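Local coordinates for designed helical repeat protein (PDB 5CWD), which has no known natural function, being a computationally designed protein of repeated helices built to explore the repeat-protein folds that design can reach, at residues E24-L35 against K74-A83; E108-L119 against K158-A167. One frame throughout, in Å; residues are numbered along the deposited sequence.

Contact 1 (E24-L35 against K74-A83)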
loop_
_atom_site.group_PDB
_atom_site.type_symbol
_atom_site.label_atom_id
_atom_site.label_comp_id
_atom_site.label_asym_id
_atom_site.label_seq_id
_atom_site.Cartn_x
_atom_site.Cartn_y
_atom_site.Cartn_z
ATOM N N GLU A 24 -11.530 -12.535 5.488
ATOM C CA GLU A 24 -11.281 -12.178 4.095
ATOM C C GLU A 24 -12.562 -11.838 3.339
ATOM O O GLU A 24 -12.576 -10.930 2.506
ATOM C CB GLU A 24 -10.546 -13.317 3.386
ATOM C CG GLU A 24 -9.030 -13.202 3.442
ATOM C CD GLU A 24 -8.509 -12.954 4.846
ATOM O OE1 GLU A 24 -7.414 -12.367 4.983
ATOM O OE2 GLU A 24 -9.193 -13.348 5.814
ATOM N N GLU A 25 -13.634 -12.568 3.633
ATOM C CA GLU A 25 -14.909 -12.375 2.946
ATOM C C GLU A 25 -15.357 -10.923 3.052
ATOM O O GLU A 25 -15.941 -10.365 2.119
ATOM C CB GLU A 25 -15.976 -13.307 3.526
ATOM C CG GLU A 25 -15.557 -14.770 3.548
ATOM C CD GLU A 25 -15.025 -15.246 2.208
ATOM O OE1 GLU A 25 -15.725 -15.062 1.188
ATOM O OE2 GLU A 25 -13.900 -15.794 2.171
ATOM N N VAL A 26 -15.062 -10.313 4.194
ATOM C CA VAL A 26 -15.348 -8.903 4.409
ATOM C C VAL A 26 -14.573 -8.058 3.401
ATOM O O VAL A 26 -15.127 -7.145 2.785
ATOM C CB VAL A 26 -14.985 -8.470 5.844
ATOM C CG1 VAL A 26 -15.272 -6.987 6.055
ATOM C CG2 VAL A 26 -15.752 -9.308 6.858
ATOM N N ALA A 27 -13.294 -8.376 3.234
ATOM C CA ALA A 27 -12.435 -7.649 2.309
ATOM C C ALA A 27 -12.913 -7.831 0.872
ATOM O O ALA A 27 -12.977 -6.871 0.102
ATOM C CB ALA A 27 -10.993 -8.109 2.453
ATOM N N LYS A 28 -13.246 -9.067 0.514
ATOM C CA LYS A 28 -13.764 -9.362 -0.819
ATOM C C LYS A 28 -15.035 -8.563 -1.078
ATOM O O LYS A 28 -15.175 -7.920 -2.122
ATOM C CB LYS A 28 -14.045 -10.858 -0.975
ATOM C CG LYS A 28 -12.822 -11.744 -0.771
ATOM C CD LYS A 28 -13.188 -13.222 -0.775
ATOM C CE LYS A 28 -12.011 -14.091 -0.352
ATOM N NZ LYS A 28 -12.410 -15.510 -0.131
ATOM N N GLN A 29 -15.955 -8.607 -0.119
ATOM C CA GLN A 29 -17.195 -7.844 -0.213
ATOM C C GLN A 29 -16.898 -6.357 -0.381
ATOM O O GLN A 29 -17.468 -5.694 -1.249
ATOM C CB GLN A 29 -18.061 -8.076 1.030
ATOM C CG GLN A 29 -19.373 -7.301 1.043
ATOM C CD GLN A 29 -20.262 -7.626 -0.143
ATOM O OE1 GLN A 29 -20.149 -8.695 -0.744
ATOM N NE2 GLN A 29 -21.153 -6.702 -0.487
ATOM N N ALA A 30 -15.995 -5.848 0.451
ATOM C CA ALA A 30 -15.592 -4.448 0.396
ATOM C C ALA A 30 -15.076 -4.084 -0.993
ATOM O O ALA A 30 -15.447 -3.051 -1.557
ATOM C CB ALA A 30 -14.530 -4.168 1.450
ATOM N N ALA A 31 -14.222 -4.943 -1.539
ATOM C CA ALA A 31 -13.699 -4.756 -2.886
ATOM C C ALA A 31 -14.830 -4.721 -3.908
ATOM O O ALA A 31 -14.913 -3.801 -4.727
ATOM C CB ALA A 31 -12.714 -5.858 -3.228
ATOM N N LYS A 32 -15.699 -5.727 -3.853
ATOM C CA LYS A 32 -16.839 -5.796 -4.761
ATOM C C LYS A 32 -17.678 -4.519 -4.690
ATOM O O LYS A 32 -18.086 -3.979 -5.719
ATOM C CB LYS A 32 -17.706 -7.017 -4.445
ATOM C CG LYS A 32 -17.058 -8.350 -4.806
ATOM C CD LYS A 32 -17.958 -9.530 -4.459
ATOM C CE LYS A 32 -17.299 -10.853 -4.820
ATOM N NZ LYS A 32 -18.185 -12.020 -4.556
ATOM N N ASP A 33 -17.925 -4.037 -3.477
ATOM C CA ASP A 33 -18.675 -2.798 -3.299
ATOM C C ASP A 33 -17.932 -1.625 -3.930
ATOM O O ASP A 33 -18.523 -0.826 -4.668
ATOM C CB ASP A 33 -18.932 -2.527 -1.815
ATOM C CG ASP A 33 -20.006 -3.429 -1.231
ATOM O OD1 ASP A 33 -21.182 -3.289 -1.628
ATOM O OD2 ASP A 33 -19.680 -4.270 -0.367
ATOM N N CYS A 34 -16.638 -1.524 -3.637
ATOM C CA CYS A 34 -15.799 -0.479 -4.217
ATOM C C CYS A 34 -15.909 -0.467 -5.740
ATOM O O CYS A 34 -16.130 0.584 -6.351
ATOM C CB CYS A 34 -14.340 -0.671 -3.797
ATOM S SG CYS A 34 -13.152 0.287 -4.762
ATOM N N LEU A 35 -15.766 -1.638 -6.348
ATOM C CA LEU A 35 -15.866 -1.750 -7.798
ATOM C C LEU A 35 -17.268 -1.408 -8.296
ATOM O O LEU A 35 -17.417 -0.728 -9.311
ATOM C CB LEU A 35 -15.484 -3.157 -8.262
ATOM C CG LEU A 35 -14.056 -3.636 -7.989
ATOM C CD1 LEU A 35 -13.739 -4.823 -8.880
ATOM C CD2 LEU A 35 -13.031 -2.532 -8.187
ATOM N N LYS A 74 -3.571 -8.700 1.047
ATOM C CA LYS A 74 -4.484 -9.613 0.369
ATOM C C LYS A 74 -5.691 -8.862 -0.184
ATOM O O LYS A 74 -6.142 -9.149 -1.290
ATOM C CB LYS A 74 -4.948 -10.730 1.302
ATOM C CG LYS A 74 -6.035 -11.608 0.682
ATOM C CD LYS A 74 -5.889 -13.074 1.052
ATOM C CE LYS A 74 -6.860 -13.932 0.253
ATOM N NZ LYS A 74 -6.647 -15.387 0.480
ATOM N N ALA A 75 -6.202 -7.901 0.581
ATOM C CA ALA A 75 -7.347 -7.103 0.143
ATOM C C ALA A 75 -7.024 -6.335 -1.133
ATOM O O ALA A 75 -7.800 -6.351 -2.096
ATOM C CB ALA A 75 -7.772 -6.144 1.239
ATOM N N CYS A 76 -5.880 -5.655 -1.128
ATOM C CA CYS A 76 -5.409 -4.951 -2.312
ATOM C C CYS A 76 -5.345 -5.901 -3.497
ATOM O O CYS A 76 -5.883 -5.616 -4.575
ATOM C CB CYS A 76 -4.036 -4.335 -2.062
ATOM S SG CYS A 76 -3.220 -3.744 -3.561
ATOM N N LEU A 77 -4.693 -7.040 -3.292
ATOM C CA LEU A 77 -4.590 -8.029 -4.355
ATOM C C LEU A 77 -5.966 -8.590 -4.714
ATOM O O LEU A 77 -6.196 -9.005 -5.851
ATOM C CB LEU A 77 -3.645 -9.155 -3.947
ATOM C CG LEU A 77 -2.217 -8.702 -3.642
ATOM C CD1 LEU A 77 -1.378 -9.872 -3.148
ATOM C CD2 LEU A 77 -1.572 -8.055 -4.862
ATOM N N GLU A 78 -6.882 -8.586 -3.751
ATOM C CA GLU A 78 -8.230 -9.092 -3.987
ATOM C C GLU A 78 -8.984 -8.172 -4.934
ATOM O O GLU A 78 -9.492 -8.615 -5.965
ATOM C CB GLU A 78 -9.006 -9.235 -2.675
ATOM C CG GLU A 78 -9.401 -10.664 -2.350
ATOM C CD GLU A 78 -10.361 -11.248 -3.368
ATOM O OE1 GLU A 78 -11.137 -10.476 -3.973
ATOM O OE2 GLU A 78 -10.339 -12.481 -3.566
ATOM N N VAL A 79 -9.059 -6.893 -4.580
ATOM C CA VAL A 79 -9.733 -5.925 -5.434
ATOM C C VAL A 79 -9.005 -5.829 -6.771
ATOM O O VAL A 79 -9.634 -5.627 -7.808
ATOM C CB VAL A 79 -9.818 -4.529 -4.776
ATOM C CG1 VAL A 79 -8.436 -3.955 -4.533
ATOM C CG2 VAL A 79 -10.648 -3.582 -5.631
ATOM N N ALA A 80 -7.683 -5.975 -6.747
ATOM C CA ALA A 80 -6.916 -6.029 -7.986
ATOM C C ALA A 80 -7.389 -7.186 -8.864
ATOM O O ALA A 80 -7.673 -6.999 -10.047
ATOM C CB ALA A 80 -5.434 -6.161 -7.691
ATOM N N LYS A 81 -7.474 -8.380 -8.284
ATOM C CA LYS A 81 -7.975 -9.544 -9.011
ATOM C C LYS A 81 -9.425 -9.332 -9.418
ATOM O O LYS A 81 -9.870 -9.831 -10.449
ATOM C CB LYS A 81 -7.854 -10.815 -8.166
ATOM C CG LYS A 81 -6.983 -11.892 -8.793
ATOM C CD LYS A 81 -6.973 -13.165 -7.957
ATOM C CE LYS A 81 -6.147 -14.259 -8.621
ATOM N NZ LYS A 81 -5.972 -15.446 -7.737
ATOM N N GLN A 82 -10.157 -8.590 -8.594
ATOM C CA GLN A 82 -11.565 -8.310 -8.847
ATOM C C GLN A 82 -11.729 -7.307 -9.990
ATOM O O GLN A 82 -12.679 -7.388 -10.771
ATOM C CB GLN A 82 -12.229 -7.771 -7.574
ATOM C CG GLN A 82 -13.751 -7.858 -7.562
ATOM C CD GLN A 82 -14.267 -9.146 -6.951
ATOM O OE1 GLN A 82 -15.081 -9.849 -7.554
ATOM N NE2 GLN A 82 -13.808 -9.456 -5.741
ATOM N N ALA A 83 -10.790 -6.369 -10.083
ATOM C CA ALA A 83 -10.879 -5.266 -11.035
ATOM C C ALA A 83 -10.151 -5.554 -12.346
ATOM O O ALA A 83 -10.115 -4.708 -13.239
ATOM C CB ALA A 83 -10.323 -4.001 -10.405
#
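A31 of helix 24-40 and V79 of helix 66-83 meet where the two backbones run close, their CA atoms 4.9 Å apart, and the axes cross at -44°. This is the tight side. The CB of A31 packs on the CB of V79, while A27 and A75 face each other methyl to methyl one turn earlier. One turn later L35 puts CD2 against V79 CG2 (3.6 Å) and A83 CB, and sets CD1 slantwise against CB and CG of Q82. V79 has CG1 between the backbone N and the carbonyl carbon (chi1 62°), which leaves CG2 anti to the N and directed at L35. F52 and A49 of helix 45-63 also touch V79.

The solvent side is looser and made of long chains. K28 slides its CG over the carboxylate carbon of E78 (K28 CG to E78 CD 3.6 Å), but its ammonium reaches back along its own helix to a salt bridge with E25, K28 NZ to E25 OE2 2.8 Å. K32 CG likewise rests on the amide of Q82, and E24 crosses K74 at about a right angle. Were K28 cut back to an alanine, E25 would probably lose its ammonium mate and the E78 carboxylate the methylenes that cover it. With no hydrogen bond between the segments, cohesion here rests on methyl packing, with the lysines lending methylenes to a carboxylate (E78) and an amide (Q82).

Contact 2 (E108-L119 against K158-A167)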
loop_
_atom_site.group_PDB
_atom_site.type_symbol
_atom_site.label_atom_id
_atom_site.label_comp_id
_atom_site.label_asym_id
_atom_site.label_seq_id
_atom_site.Cartn_x
_atom_site.Cartn_y
_atom_site.Cartn_z
ATOM N N GLU A 108 9.732 4.933 12.942
ATOM C CA GLU A 108 10.459 3.748 12.497
ATOM C C GLU A 108 9.622 2.479 12.609
ATOM O O GLU A 108 9.746 1.570 11.785
ATOM C CB GLU A 108 11.747 3.579 13.299
ATOM C CG GLU A 108 12.878 4.494 12.857
ATOM C CD GLU A 108 14.231 4.056 13.392
ATOM O OE1 GLU A 108 14.445 2.837 13.563
ATOM O OE2 GLU A 108 15.083 4.934 13.644
ATOM N N GLU A 109 8.784 2.408 13.635
ATOM C CA GLU A 109 7.866 1.287 13.781
ATOM C C GLU A 109 6.992 1.207 12.539
ATOM O O GLU A 109 6.973 0.195 11.836
ATOM C CB GLU A 109 6.995 1.445 15.024
ATOM C CG GLU A 109 7.760 1.695 16.307
ATOM C CD GLU A 109 6.835 1.885 17.490
ATOM O OE1 GLU A 109 5.622 1.629 17.342
ATOM O OE2 GLU A 109 7.320 2.294 18.566
ATOM N N VAL A 110 6.284 2.300 12.276
ATOM C CA VAL A 110 5.430 2.412 11.105
ATOM C C VAL A 110 6.220 2.078 9.847
ATOM O O VAL A 110 5.690 1.468 8.921
ATOM C CB VAL A 110 4.828 3.833 10.983
ATOM C CG1 VAL A 110 3.986 3.969 9.719
ATOM C CG2 VAL A 110 3.989 4.163 12.209
ATOM N N ALA A 111 7.491 2.469 9.822
ATOM C CA ALA A 111 8.352 2.208 8.671
ATOM C C ALA A 111 8.591 0.710 8.498
ATOM O O ALA A 111 8.507 0.183 7.385
ATOM C CB ALA A 111 9.675 2.941 8.816
ATOM N N LYS A 112 8.895 0.029 9.599
ATOM C CA LYS A 112 9.064 -1.418 9.574
ATOM C C LYS A 112 7.770 -2.088 9.123
ATOM O O LYS A 112 7.786 -2.984 8.272
ATOM C CB LYS A 112 9.481 -1.936 10.951
ATOM C CG LYS A 112 9.641 -3.445 11.028
ATOM C CD LYS A 112 10.154 -3.874 12.388
ATOM C CE LYS A 112 10.234 -5.386 12.497
ATOM N NZ LYS A 112 10.737 -5.816 13.829
ATOM N N ILE A 113 6.655 -1.643 9.697
ATOM C CA ILE A 113 5.336 -2.133 9.304
ATOM C C ILE A 113 5.137 -1.962 7.800
ATOM O O ILE A 113 4.709 -2.889 7.110
ATOM C CB ILE A 113 4.198 -1.394 10.061
ATOM C CG1 ILE A 113 4.308 -1.617 11.574
ATOM C CG2 ILE A 113 2.820 -1.836 9.561
ATOM C CD1 ILE A 113 4.148 -3.059 12.026
ATOM N N ALA A 114 5.457 -0.771 7.300
ATOM C CA ALA A 114 5.274 -0.448 5.889
ATOM C C ALA A 114 6.135 -1.347 5.014
ATOM O O ALA A 114 5.658 -1.906 4.030
ATOM C CB ALA A 114 5.604 1.015 5.631
ATOM N N ALA A 115 7.405 -1.478 5.379
ATOM C CA ALA A 115 8.327 -2.331 4.642
ATOM C C ALA A 115 7.803 -3.763 4.582
ATOM O O ALA A 115 7.662 -4.349 3.498
ATOM C CB ALA A 115 9.698 -2.296 5.283
ATOM N N LYS A 116 7.509 -4.314 5.756
ATOM C CA LYS A 116 7.007 -5.678 5.854
ATOM C C LYS A 116 5.764 -5.827 4.984
ATOM O O LYS A 116 5.650 -6.769 4.195
ATOM C CB LYS A 116 6.694 -6.033 7.310
ATOM C CG LYS A 116 7.106 -7.445 7.715
ATOM C CD LYS A 116 6.753 -7.743 9.172
ATOM C CE LYS A 116 7.693 -7.048 10.159
ATOM N NZ LYS A 116 9.010 -7.740 10.284
ATOM N N ALA A 117 4.849 -4.873 5.118
ATOM C CA ALA A 117 3.612 -4.871 4.349
ATOM C C ALA A 117 3.897 -4.930 2.854
ATOM O O ALA A 117 3.487 -5.870 2.171
ATOM C CB ALA A 117 2.794 -3.640 4.681
ATOM N N CYS A 118 4.605 -3.920 2.359
ATOM C CA CYS A 118 4.992 -3.853 0.956
ATOM C C CYS A 118 5.571 -5.173 0.468
ATOM O O CYS A 118 5.076 -5.762 -0.498
ATOM C CB CYS A 118 6.011 -2.735 0.746
ATOM S SG CYS A 118 6.871 -2.826 -0.833
ATOM N N LEU A 119 6.607 -5.645 1.154
ATOM C CA LEU A 119 7.272 -6.876 0.745
ATOM C C LEU A 119 6.323 -8.070 0.791
ATOM O O LEU A 119 6.440 -8.990 -0.020
ATOM C CB LEU A 119 8.495 -7.134 1.622
ATOM C CG LEU A 119 9.691 -6.226 1.333
ATOM C CD1 LEU A 119 10.714 -6.306 2.454
ATOM C CD2 LEU A 119 10.336 -6.586 -0.000
ATOM N N LYS A 158 15.845 5.997 7.027
ATOM C CA LYS A 158 15.518 4.972 8.012
ATOM C C LYS A 158 14.640 3.897 7.384
ATOM O O LYS A 158 14.862 2.697 7.576
ATOM C CB LYS A 158 14.808 5.583 9.220
ATOM C CG LYS A 158 15.675 6.505 10.062
ATOM C CD LYS A 158 14.853 7.182 11.151
ATOM C CE LYS A 158 15.669 8.206 11.923
ATOM N NZ LYS A 158 14.810 9.035 12.815
ATOM N N ALA A 159 13.640 4.337 6.632
ATOM C CA ALA A 159 12.731 3.422 5.958
ATOM C C ALA A 159 13.497 2.542 4.974
ATOM O O ALA A 159 13.322 1.319 4.949
ATOM C CB ALA A 159 11.641 4.194 5.247
ATOM N N CYS A 160 14.349 3.168 4.167
ATOM C CA CYS A 160 15.207 2.425 3.252
ATOM C C CYS A 160 16.036 1.373 3.988
ATOM O O CYS A 160 16.090 0.218 3.570
ATOM C CB CYS A 160 16.131 3.376 2.496
ATOM S SG CYS A 160 15.278 4.428 1.312
ATOM N N LYS A 161 16.683 1.781 5.077
ATOM C CA LYS A 161 17.445 0.850 5.907
ATOM C C LYS A 161 16.579 -0.322 6.358
ATOM O O LYS A 161 16.968 -1.484 6.214
ATOM C CB LYS A 161 18.024 1.564 7.129
ATOM C CG LYS A 161 19.184 2.500 6.822
ATOM C CD LYS A 161 19.685 3.183 8.086
ATOM C CE LYS A 161 20.870 4.093 7.802
ATOM N NZ LYS A 161 21.444 4.658 9.057
ATOM N N GLU A 162 15.409 -0.012 6.912
ATOM C CA GLU A 162 14.470 -1.047 7.337
ATOM C C GLU A 162 14.165 -2.019 6.204
ATOM O O GLU A 162 14.269 -3.233 6.379
ATOM C CB GLU A 162 13.172 -0.422 7.846
ATOM C CG GLU A 162 13.202 -0.046 9.318
ATOM C CD GLU A 162 13.205 -1.259 10.236
ATOM O OE1 GLU A 162 13.153 -2.399 9.726
ATOM O OE2 GLU A 162 13.256 -1.069 11.470
ATOM N N VAL A 163 13.795 -1.485 5.045
ATOM C CA VAL A 163 13.502 -2.329 3.890
ATOM C C VAL A 163 14.722 -3.153 3.493
ATOM O O VAL A 163 14.593 -4.314 3.105
ATOM C CB VAL A 163 13.049 -1.496 2.680
ATOM C CG1 VAL A 163 12.869 -2.372 1.453
ATOM C CG2 VAL A 163 11.757 -0.800 2.979
ATOM N N ALA A 164 15.899 -2.544 3.582
ATOM C CA ALA A 164 17.134 -3.234 3.238
ATOM C C ALA A 164 17.329 -4.429 4.162
ATOM O O ALA A 164 17.650 -5.529 3.707
ATOM C CB ALA A 164 18.320 -2.288 3.325
ATOM N N LYS A 165 17.130 -4.209 5.458
ATOM C CA LYS A 165 17.184 -5.293 6.433
ATOM C C LYS A 165 16.156 -6.372 6.100
ATOM O O LYS A 165 16.488 -7.556 6.034
ATOM C CB LYS A 165 16.944 -4.764 7.848
ATOM C CG LYS A 165 18.204 -4.649 8.696
ATOM C CD LYS A 165 19.133 -3.557 8.189
ATOM C CE LYS A 165 20.417 -3.489 9.010
ATOM N NZ LYS A 165 20.159 -3.195 10.449
ATOM N N GLN A 166 14.912 -5.949 5.892
ATOM C CA GLN A 166 13.813 -6.860 5.574
ATOM C C GLN A 166 14.130 -7.760 4.379
ATOM O O GLN A 166 14.134 -8.986 4.495
ATOM C CB GLN A 166 12.539 -6.060 5.283
ATOM C CG GLN A 166 11.935 -5.336 6.491
ATOM C CD GLN A 166 11.209 -6.239 7.478
ATOM O OE1 GLN A 166 11.076 -5.891 8.651
ATOM N NE2 GLN A 166 10.719 -7.387 7.013
ATOM N N ALA A 167 14.393 -7.139 3.233
ATOM C CA ALA A 167 14.627 -7.875 1.997
ATOM C C ALA A 167 15.953 -8.627 2.029
ATOM O O ALA A 167 16.149 -9.587 1.284
ATOM C CB ALA A 167 14.593 -6.928 0.814
#
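Two helices of a designed helical repeat protein, 108-125 and 150-167, adjacent in space and separated in sequence by helix 129-147, pack here at a crossing angle of -45°, their axes approaching to 8.8 Å. Q166 is the knob of the joint: its side chain enters a hole lined by K112, A115, K116 and L119. The chain leaves with CG anti to its own carbonyl carbon (chi1 -68°) and bends again at chi2, which brings the amide out between the two lysines. There K116 NZ donates to Q166 OE1 at 3.2 Å, in the carbonyl plane and on a lone pair, with a C=O...N angle of 113°. K116 reaches it by folding at chi3 and chi4, while the extended K112 crosses the glutamine at about a right angle and brings CG to within 3.7 Å of Q166 OE1. Nearer the backbone, L119 CD1 touches Q166 CB at 3.4 Å.

Deeper in, A115 CB packs on V163 CG2, also at 3.4 Å, and A111 faces A159. F136 and A133 of helix 129-147 close the inner side of V163. Toward the start of both segments the contact becomes polar: E108 and K158 cross roughly perpendicularly, E108 OE2 lying against K158 CD at 3.4 Å, with the ammonium beyond salt-bridge range. E162 turns its carboxylate over K112 CB, and its OE2 lies 4.6 Å from E108 OE1, so the two like charges probably disfavour each other mildly, with K158 NZ, near E108 OE2, probably offsetting part of the charge on E108.

Alanines, V163 and L119 on the inner face, longer polar chains on the outer one and a glutamine knob in its four-residue hole make up the packing of two helices running 45° apart in an all-alpha repeat protein.

Contacts 1 and 2 lie on opposite sides of the chain's centre, their own centres about 25 Å apart, and no residue is shared. Each joins two helices that run in broadly the same direction, with an inner seam of alanine, valine and leucine and an outer margin of lysine, glutamate and glutamine, so both are partly buried rather than wholly core or surface. Each also holds one cysteine from each of two disulfides, C34 and C76 in contact 1, C118 and C160 in contact 2. The margins differ: contact 1 keeps its salt bridge within one helix, whereas contact 2 sends a hydrogen bond across to its glutamine.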